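Local coordinates for protein Sqt1 (Chaetomium thermophilum, PDB 4ZOY) that probably acts as a dedicated chaperone in ribosome biogenesis, a WD40-repeat protein thought to capture a nascent ribosomal protein during its translation, at residues A[164-170]-A[181-187]. Residues are numbered along the deposited sequence.
Sequences GSVWVFT and QIVQSYF
The third and outermost strands of one WD40 beta-propeller blade pair here as an antiparallel hairpin, 166-170 against 181-186, their axes 4.5 Å apart at 150°. Val166 and Tyr186 form a hydrogen-bonded pair, Val166 N giving to Tyr186 O (3.0 Å) and Tyr186 N to Val166 O (2.8 Å); at the other end Thr170 N reaches Gln181 O (2.8 Å) and Gln181 N reaches Thr170 O (3.0 Å). Between them a classic beta bulge sets both Val183 and Gln184 opposite Val168. Helical angles at Val183 (phi/psi -81/-45) turn two successive amides onto one acceptor, Val168 O, at 2.8 Å from Val183 N and 3.3 Å from Gln184 N, while Val168 N is satisfied by Gln184 O (2.9 Å). The amides of Trp167 and Phe169 lie at non-hydrogen-bonded positions; these residues bond through their backbones to Leu159 and Ile157 of the next strand inward. Val166, Val168 and Tyr186 face the following blade, where Tyr186 stacks on Tyr217 and both valines touch Leu205, while Gln184 NE2 and Thr170 OG1 are hydrogen-bonded to Val219 O and Thr156 OG1, respectively. On the opposite face, Phe169 CE1 meets Ile182 CG1 at 3.8 Å, and Trp167 (chi1 m) receives Ser185 CB over its six-membered ring in a CH-pi contact, 3.5 Å from the centroid. The indole's donor is also satisfied: Trp167 NE1 lies 2.8 Å from Ser165 OG, which bonds in turn to Asp163 OD1.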
# COMPACT_ATOMS: atom_id res chain seq x y z
N GLY A 164 -13.34 9.12 8.48
CA GLY A 164 -12.82 10.07 7.53
C GLY A 164 -11.59 10.78 8.02
O GLY A 164 -10.96 11.52 7.28
N SER A 165 -11.24 10.57 9.29
CA SER A 165 -10.12 11.31 9.86
C SER A 165 -8.77 10.74 9.43
O SER A 165 -8.65 9.56 9.08
CB SER A 165 -10.21 11.36 11.40
OG SER A 165 -9.91 10.12 12.00
N VAL A 166 -7.77 11.61 9.43
CA VAL A 166 -6.42 11.25 9.08
C VAL A 166 -5.52 11.74 10.20
O VAL A 166 -5.57 12.92 10.56
CB VAL A 166 -6.01 11.85 7.73
CG1 VAL A 166 -4.52 11.63 7.47
CG2 VAL A 166 -6.86 11.26 6.62
N TRP A 167 -4.75 10.83 10.77
CA TRP A 167 -3.86 11.12 11.89
C TRP A 167 -2.41 10.92 11.49
O TRP A 167 -2.08 9.95 10.80
CB TRP A 167 -4.21 10.23 13.09
CG TRP A 167 -5.59 10.49 13.63
CD1 TRP A 167 -6.78 10.17 13.03
CD2 TRP A 167 -5.92 11.14 14.86
NE1 TRP A 167 -7.82 10.59 13.81
CE2 TRP A 167 -7.33 11.18 14.95
CE3 TRP A 167 -5.16 11.69 15.90
CZ2 TRP A 167 -8.00 11.76 16.03
CZ3 TRP A 167 -5.83 12.25 16.99
CH2 TRP A 167 -7.23 12.28 17.04
N VAL A 168 -1.54 11.83 11.93
CA VAL A 168 -0.12 11.67 11.74
C VAL A 168 0.55 11.63 13.11
O VAL A 168 0.37 12.55 13.90
CB VAL A 168 0.49 12.80 10.88
CG1 VAL A 168 1.97 12.59 10.69
CG2 VAL A 168 -0.23 12.88 9.52
N PHE A 169 1.29 10.56 13.39
CA PHE A 169 1.94 10.37 14.68
C PHE A 169 3.44 10.30 14.49
O PHE A 169 3.92 9.77 13.49
CB PHE A 169 1.50 9.08 15.37
CG PHE A 169 0.03 8.99 15.63
CD1 PHE A 169 -0.52 9.56 16.77
CD2 PHE A 169 -0.81 8.30 14.76
CE1 PHE A 169 -1.88 9.46 17.03
CE2 PHE A 169 -2.16 8.20 15.01
CZ PHE A 169 -2.71 8.78 16.15
N THR A 170 4.18 10.78 15.49
CA THR A 170 5.61 10.54 15.50
C THR A 170 5.97 9.73 16.75
O THR A 170 5.48 10.02 17.84
CB THR A 170 6.41 11.85 15.42
OG1 THR A 170 6.23 12.40 14.10
CG2 THR A 170 7.88 11.60 15.62
N GLN A 181 3.68 11.08 19.99
CA GLN A 181 3.29 12.44 19.52
C GLN A 181 2.23 12.45 18.45
O GLN A 181 2.35 11.75 17.44
CB GLN A 181 4.51 13.17 18.95
CG GLN A 181 5.34 13.79 19.92
CD GLN A 181 6.75 13.96 19.38
OE1 GLN A 181 7.39 12.95 18.84
NE2 GLN A 181 7.26 15.20 19.48
N ILE A 182 1.27 13.33 18.62
CA ILE A 182 0.35 13.64 17.55
C ILE A 182 0.84 14.85 16.74
O ILE A 182 0.86 15.97 17.26
CB ILE A 182 -1.02 13.91 18.10
CG1 ILE A 182 -1.48 12.72 18.95
CG2 ILE A 182 -1.98 14.20 16.97
CD1 ILE A 182 -2.88 12.90 19.45
N VAL A 183 1.24 14.63 15.49
CA VAL A 183 1.67 15.72 14.62
C VAL A 183 0.48 16.45 14.01
O VAL A 183 0.44 17.69 13.97
CB VAL A 183 2.58 15.20 13.51
CG1 VAL A 183 3.05 16.33 12.60
CG2 VAL A 183 3.77 14.46 14.11
N GLN A 184 -0.49 15.68 13.51
CA GLN A 184 -1.71 16.21 12.93
C GLN A 184 -2.89 15.30 13.18
O GLN A 184 -2.73 14.08 13.28
CB GLN A 184 -1.58 16.40 11.41
CG GLN A 184 -0.46 17.28 10.94
CD GLN A 184 -0.75 18.76 11.10
OE1 GLN A 184 -1.82 19.16 11.54
NE2 GLN A 184 0.22 19.58 10.71
N SER A 185 -4.07 15.90 13.26
CA SER A 185 -5.32 15.15 13.22
C SER A 185 -6.29 15.94 12.35
O SER A 185 -6.70 17.05 12.71
CB SER A 185 -5.90 14.91 14.62
OG SER A 185 -6.24 16.14 15.24
N TYR A 186 -6.63 15.38 11.20
CA TYR A 186 -7.46 16.05 10.21
C TYR A 186 -8.83 15.43 10.12
O TYR A 186 -8.97 14.20 10.18
CB TYR A 186 -6.82 15.99 8.83
CG TYR A 186 -5.46 16.60 8.69
CD1 TYR A 186 -5.28 17.98 8.73
CD2 TYR A 186 -4.34 15.79 8.48
CE1 TYR A 186 -4.02 18.53 8.58
CE2 TYR A 186 -3.09 16.34 8.32
CZ TYR A 186 -2.94 17.71 8.37
OH TYR A 186 -1.68 18.25 8.20
N PHE A 187 -9.85 16.27 9.93
CA PHE A 187 -11.23 15.82 9.88
C PHE A 187 -11.96 16.43 8.70
O PHE A 187 -13.08 16.94 8.84
CB PHE A 187 -11.95 16.16 11.20
CG PHE A 187 -11.24 15.64 12.41
CD1 PHE A 187 -11.44 14.33 12.83
CD2 PHE A 187 -10.35 16.43 13.11
CE1 PHE A 187 -10.78 13.83 13.93
CE2 PHE A 187 -9.68 15.94 14.22
CZ PHE A 187 -9.90 14.64 14.63